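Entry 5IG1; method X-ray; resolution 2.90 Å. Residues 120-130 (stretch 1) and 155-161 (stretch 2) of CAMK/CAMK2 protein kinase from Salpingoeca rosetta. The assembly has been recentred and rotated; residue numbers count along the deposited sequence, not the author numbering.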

ATOM      1  N   ALA A 120      11.102  10.601   1.439  1.00 44.09           N
ATOM      2  CA  ALA A 120      10.505  10.839   0.131  1.00 32.32           C
ATOM      3  C   ALA A 120       9.436   9.797  -0.164  1.00 45.77           C
ATOM      4  O   ALA A 120       8.324  10.132  -0.599  1.00 55.23           O
ATOM      5  CB  ALA A 120      11.590  10.825  -0.944  1.00 37.48           C
ATOM      6  N   CYS A 121       9.752   8.524   0.087  1.00 50.87           N
ATOM      7  CA  CYS A 121       8.759   7.468  -0.071  1.00 49.02           C
ATOM      8  C   CYS A 121       7.545   7.734   0.806  1.00 51.37           C
ATOM      9  O   CYS A 121       6.401   7.737   0.329  1.00 58.35           O
ATOM     10  CB  CYS A 121       9.381   6.114   0.269  1.00 50.35           C
ATOM     11  SG  CYS A 121      10.741   5.625  -0.795  1.00 75.87           S
ATOM     12  N   MET A 122       7.779   7.977   2.095  1.00 45.77           N
ATOM     13  CA  MET A 122       6.663   8.207   3.004  1.00 44.21           C
ATOM     14  C   MET A 122       5.901   9.464   2.639  1.00 45.52           C
ATOM     15  O   MET A 122       4.697   9.547   2.878  1.00 48.43           O
ATOM     16  CB  MET A 122       7.157   8.293   4.444  1.00 46.63           C
ATOM     17  CG  MET A 122       7.356   6.938   5.069  1.00 55.55           C
ATOM     18  SD  MET A 122       5.786   6.069   5.096  1.00 70.14           S
ATOM     19  CE  MET A 122       4.771   7.310   5.884  1.00 51.95           C
ATOM     20  N   HIS A 123       6.583  10.458   2.083  1.00 58.42           N
ATOM     21  CA  HIS A 123       5.890  11.658   1.645  1.00 49.55           C
ATOM     22  C   HIS A 123       4.913  11.327   0.529  1.00 60.94           C
ATOM     23  O   HIS A 123       3.757  11.762   0.554  1.00 63.73           O
ATOM     24  CB  HIS A 123       6.893  12.715   1.188  1.00 48.14           C
ATOM     25  CG  HIS A 123       6.249  13.949   0.641  1.00 64.93           C
ATOM     26  ND1 HIS A 123       6.009  15.070   1.407  1.00 52.99           N
ATOM     27  CD2 HIS A 123       5.767  14.228  -0.593  1.00 68.24           C
ATOM     28  CE1 HIS A 123       5.422  15.991   0.664  1.00 42.71           C
ATOM     29  NE2 HIS A 123       5.263  15.503  -0.553  1.00 57.60           N
ATOM     30  N   GLN A 124       5.360  10.546  -0.460  1.00 40.46           N
ATOM     31  CA  GLN A 124       4.465  10.166  -1.547  1.00 33.37           C
ATOM     32  C   GLN A 124       3.301   9.315  -1.044  1.00 47.49           C
ATOM     33  O   GLN A 124       2.138   9.567  -1.402  1.00 51.33           O
ATOM     34  CB  GLN A 124       5.258   9.435  -2.622  1.00 31.02           C
ATOM     35  CG  GLN A 124       6.429  10.248  -3.128  1.00 42.89           C
ATOM     36  CD  GLN A 124       7.354   9.449  -4.022  1.00 49.91           C
ATOM     37  OE1 GLN A 124       6.947   8.971  -5.078  1.00 49.46           O
ATOM     38  NE2 GLN A 124       8.604   9.287  -3.596  1.00 55.24           N
ATOM     39  N   ILE A 125       3.591   8.310  -0.213  1.00 41.50           N
ATOM     40  CA  ILE A 125       2.530   7.487   0.364  1.00 39.71           C
ATOM     41  C   ILE A 125       1.533   8.362   1.112  1.00 41.88           C
ATOM     42  O   ILE A 125       0.314   8.248   0.933  1.00 48.23           O
ATOM     43  CB  ILE A 125       3.132   6.409   1.284  1.00 47.26           C
ATOM     44  CG1 ILE A 125       4.089   5.511   0.504  1.00 46.09           C
ATOM     45  CG2 ILE A 125       2.029   5.588   1.956  1.00 41.59           C
ATOM     46  CD1 ILE A 125       4.880   4.581   1.381  1.00 42.51           C
ATOM     47  N   LEU A 126       2.043   9.268   1.944  1.00 39.94           N
ATOM     48  CA  LEU A 126       1.174  10.119   2.747  1.00 46.08           C
ATOM     49  C   LEU A 126       0.336  11.041   1.876  1.00 48.87           C
ATOM     50  O   LEU A 126      -0.829  11.283   2.181  1.00 52.15           O
ATOM     51  CB  LEU A 126       1.999  10.932   3.747  1.00 44.26           C
ATOM     52  CG  LEU A 126       2.438  10.183   5.006  1.00 39.26           C
ATOM     53  CD1 LEU A 126       3.291  11.084   5.879  1.00 50.63           C
ATOM     54  CD2 LEU A 126       1.231   9.681   5.786  1.00 42.57           C
ATOM     55  N   SER A 127       0.904  11.584   0.799  1.00 53.50           N
ATOM     56  CA  SER A 127       0.121  12.485  -0.042  1.00 45.19           C
ATOM     57  C   SER A 127      -1.003  11.730  -0.741  1.00 50.65           C
ATOM     58  O   SER A 127      -2.151  12.201  -0.780  1.00 67.02           O
ATOM     59  CB  SER A 127       1.025  13.187  -1.056  1.00 57.89           C
ATOM     60  OG  SER A 127       1.648  12.261  -1.923  1.00 84.72           O
ATOM     61  N   ALA A 128      -0.693  10.548  -1.282  1.00 43.66           N
ATOM     62  CA  ALA A 128      -1.738   9.695  -1.837  1.00 44.35           C
ATOM     63  C   ALA A 128      -2.822   9.418  -0.802  1.00 55.97           C
ATOM     64  O   ALA A 128      -4.021   9.526  -1.097  1.00 54.71           O
ATOM     65  CB  ALA A 128      -1.126   8.388  -2.341  1.00 44.35           C
ATOM     66  N   LEU A 129      -2.415   9.082   0.427  1.00 50.03           N
ATOM     67  CA  LEU A 129      -3.381   8.845   1.492  1.00 43.25           C
ATOM     68  C   LEU A 129      -4.199  10.086   1.804  1.00 56.70           C
ATOM     69  O   LEU A 129      -5.372   9.975   2.165  1.00 64.03           O
ATOM     70  CB  LEU A 129      -2.671   8.367   2.755  1.00 39.39           C
ATOM     71  CG  LEU A 129      -2.346   6.883   2.797  1.00 43.33           C
ATOM     72  CD1 LEU A 129      -2.123   6.502   4.234  1.00 57.48           C
ATOM     73  CD2 LEU A 129      -3.498   6.089   2.187  1.00 37.63           C
ATOM     74  N   GLN A 130      -3.592  11.270   1.711  1.00 52.72           N
ATOM     75  CA  GLN A 130      -4.339  12.501   1.934  1.00 59.32           C
ATOM     76  C   GLN A 130      -5.429  12.658   0.889  1.00 60.75           C
ATOM     77  O   GLN A 130      -6.542  13.102   1.201  1.00 69.00           O
ATOM     78  CB  GLN A 130      -3.401  13.706   1.910  1.00 56.07           C
ATOM     79  CG  GLN A 130      -4.108  15.022   2.160  1.00 78.11           C
ATOM     80  CD  GLN A 130      -3.160  16.207   2.166  1.00 93.17           C
ATOM     81  OE1 GLN A 130      -3.162  17.013   3.097  1.00106.18           O
ATOM     82  NE2 GLN A 130      -2.351  16.326   1.118  1.00 73.53           N
ATOM     83  N   ASN A 155      14.493   7.770  -8.795  1.00 86.41           N
ATOM     84  CA  ASN A 155      13.573   8.879  -8.555  1.00 98.87           C
ATOM     85  C   ASN A 155      12.213   8.656  -9.216  1.00 81.32           C
ATOM     86  O   ASN A 155      11.477   9.614  -9.463  1.00 73.92           O
ATOM     87  CB  ASN A 155      14.170  10.217  -9.018  1.00113.51           C
ATOM     88  CG  ASN A 155      15.526  10.508  -8.390  1.00116.36           C
ATOM     89  OD1 ASN A 155      15.821  10.073  -7.272  1.00108.01           O
ATOM     90  ND2 ASN A 155      16.359  11.255  -9.110  1.00110.46           N
ATOM     91  N   ALA A 156      11.868   7.406  -9.518  1.00 68.77           N
ATOM     92  CA  ALA A 156      10.518   7.092  -9.947  1.00 50.13           C
ATOM     93  C   ALA A 156       9.547   7.298  -8.787  1.00 57.63           C
ATOM     94  O   ALA A 156       9.909   7.108  -7.622  1.00 50.98           O
ATOM     95  CB  ALA A 156      10.426   5.653 -10.445  1.00 40.74           C
ATOM     96  N   PRO A 157       8.310   7.693  -9.074  1.00 56.09           N
ATOM     97  CA  PRO A 157       7.364   7.968  -7.991  1.00 48.43           C
ATOM     98  C   PRO A 157       6.826   6.693  -7.363  1.00 46.98           C
ATOM     99  O   PRO A 157       6.602   5.682  -8.036  1.00 52.75           O
ATOM    100  CB  PRO A 157       6.252   8.756  -8.692  1.00 47.36           C
ATOM    101  CG  PRO A 157       6.294   8.264 -10.093  1.00 47.71           C
ATOM    102  CD  PRO A 157       7.742   8.008 -10.396  1.00 44.61           C
ATOM    103  N   VAL A 158       6.626   6.751  -6.053  1.00 44.89           N
ATOM    104  CA  VAL A 158       5.928   5.690  -5.341  1.00 39.18           C
ATOM    105  C   VAL A 158       4.433   5.859  -5.567  1.00 47.72           C
ATOM    106  O   VAL A 158       3.896   6.968  -5.461  1.00 50.09           O
ATOM    107  CB  VAL A 158       6.269   5.719  -3.845  1.00 38.31           C
ATOM    108  CG1 VAL A 158       5.460   4.673  -3.097  1.00 30.41           C
ATOM    109  CG2 VAL A 158       7.758   5.498  -3.642  1.00 41.75           C
ATOM    110  N   LYS A 159       3.760   4.759  -5.890  1.00 43.92           N
ATOM    111  CA  LYS A 159       2.324   4.746  -6.120  1.00 29.86           C
ATOM    112  C   LYS A 159       1.705   3.640  -5.284  1.00 45.57           C
ATOM    113  O   LYS A 159       2.191   2.505  -5.306  1.00 54.32           O
ATOM    114  CB  LYS A 159       2.009   4.524  -7.598  1.00 42.75           C
ATOM    115  CG  LYS A 159       2.377   5.692  -8.499  1.00 42.50           C
ATOM    116  CD  LYS A 159       2.219   5.304  -9.954  1.00 38.49           C
ATOM    117  CE  LYS A 159       2.537   6.464 -10.871  1.00 45.98           C
ATOM    118  NZ  LYS A 159       1.359   7.349 -11.066  1.00 63.04           N
ATOM    119  N   ILE A 160       0.643   3.965  -4.537  1.00 41.89           N
ATOM    120  CA  ILE A 160      -0.076   2.950  -3.778  1.00 34.47           C
ATOM    121  C   ILE A 160      -1.134   2.338  -4.683  1.00 35.20           C
ATOM    122  O   ILE A 160      -1.541   2.928  -5.687  1.00 48.92           O
ATOM    123  CB  ILE A 160      -0.695   3.514  -2.486  1.00 31.43           C
ATOM    124  CG1 ILE A 160      -1.856   4.447  -2.801  1.00 52.59           C
ATOM    125  CG2 ILE A 160       0.361   4.260  -1.680  1.00 42.54           C
ATOM    126  CD1 ILE A 160      -2.507   5.021  -1.551  1.00 56.70           C
ATOM    127  N   THR A 161      -1.580   1.134  -4.335  1.00 45.32           N
ATOM    128  CA  THR A 161      -2.449   0.376  -5.230  1.00 38.53           C
ATOM    129  C   THR A 161      -3.237  -0.652  -4.421  1.00 37.60           C
ATOM    130  O   THR A 161      -3.184  -0.678  -3.188  1.00 39.80           O
ATOM    131  CB  THR A 161      -1.627  -0.287  -6.336  1.00 47.30           C
ATOM    132  OG1 THR A 161      -2.497  -0.990  -7.230  1.00 73.03           O
ATOM    133  CG2 THR A 161      -0.628  -1.264  -5.734  1.00 38.03           C
TER

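The centre of the contact is apolar and is built from two strand residues, Val 158 and Ile 160, whose CA-to-CB bonds both point toward the helix. Lys 159, between them, points away, as the alternation of an extended chain requires, and its NZ is hydrogen-bonded elsewhere in the structure. Ile 125 bridges the two inward-facing residues: its CG1 lies 3.9 Å from CG1 of Val 158, and its CG2 lies 4.2 Å from CG2 of Ile 160.

Further along the helix, the small side chain of Ala 128 points toward the strand, and its CB meets CD1 of Ile 160 at 3.7 Å. CD1 of Ile 160 also lies 4.0 Å from CD2 of Leu 129, whose CA-to-CB bond points sideways to the strand but whose end comes nearer to it. Toward the start of the helix, SG of Cys 121 approaches CG2 of Val 158 at 4.1 Å, a van der Waals contact.

These contacts recur at positions 121, 125, 128 and 129 because successive turns return side chains to one side of the helix. Helix and strand run in broadly the same direction, their axes inclined by 36° and 7.8 Å apart at closest approach, so Val 158 lies beside Gln 124 and Ile 160 beside Ile 125.

Gln 124 forms the polar edge. Its CA-to-CB bond points toward the strand, and OE1 accepts a hydrogen bond from the backbone N of Val 158. The N of Val 158 lies only 2.4 Å from OE1 of Gln 124, a very short hydrogen bond and a value to be read with caution at 2.90 Å resolution. OE1 of Gln 124 also sits 3.1 Å from CA of Pro 157. At the other end of the amide, NE2 of Gln 124 donates a weak hydrogen bond to Ala 120 O (3.1 Å), one turn back, so the amide links the helix backbone to the strand backbone.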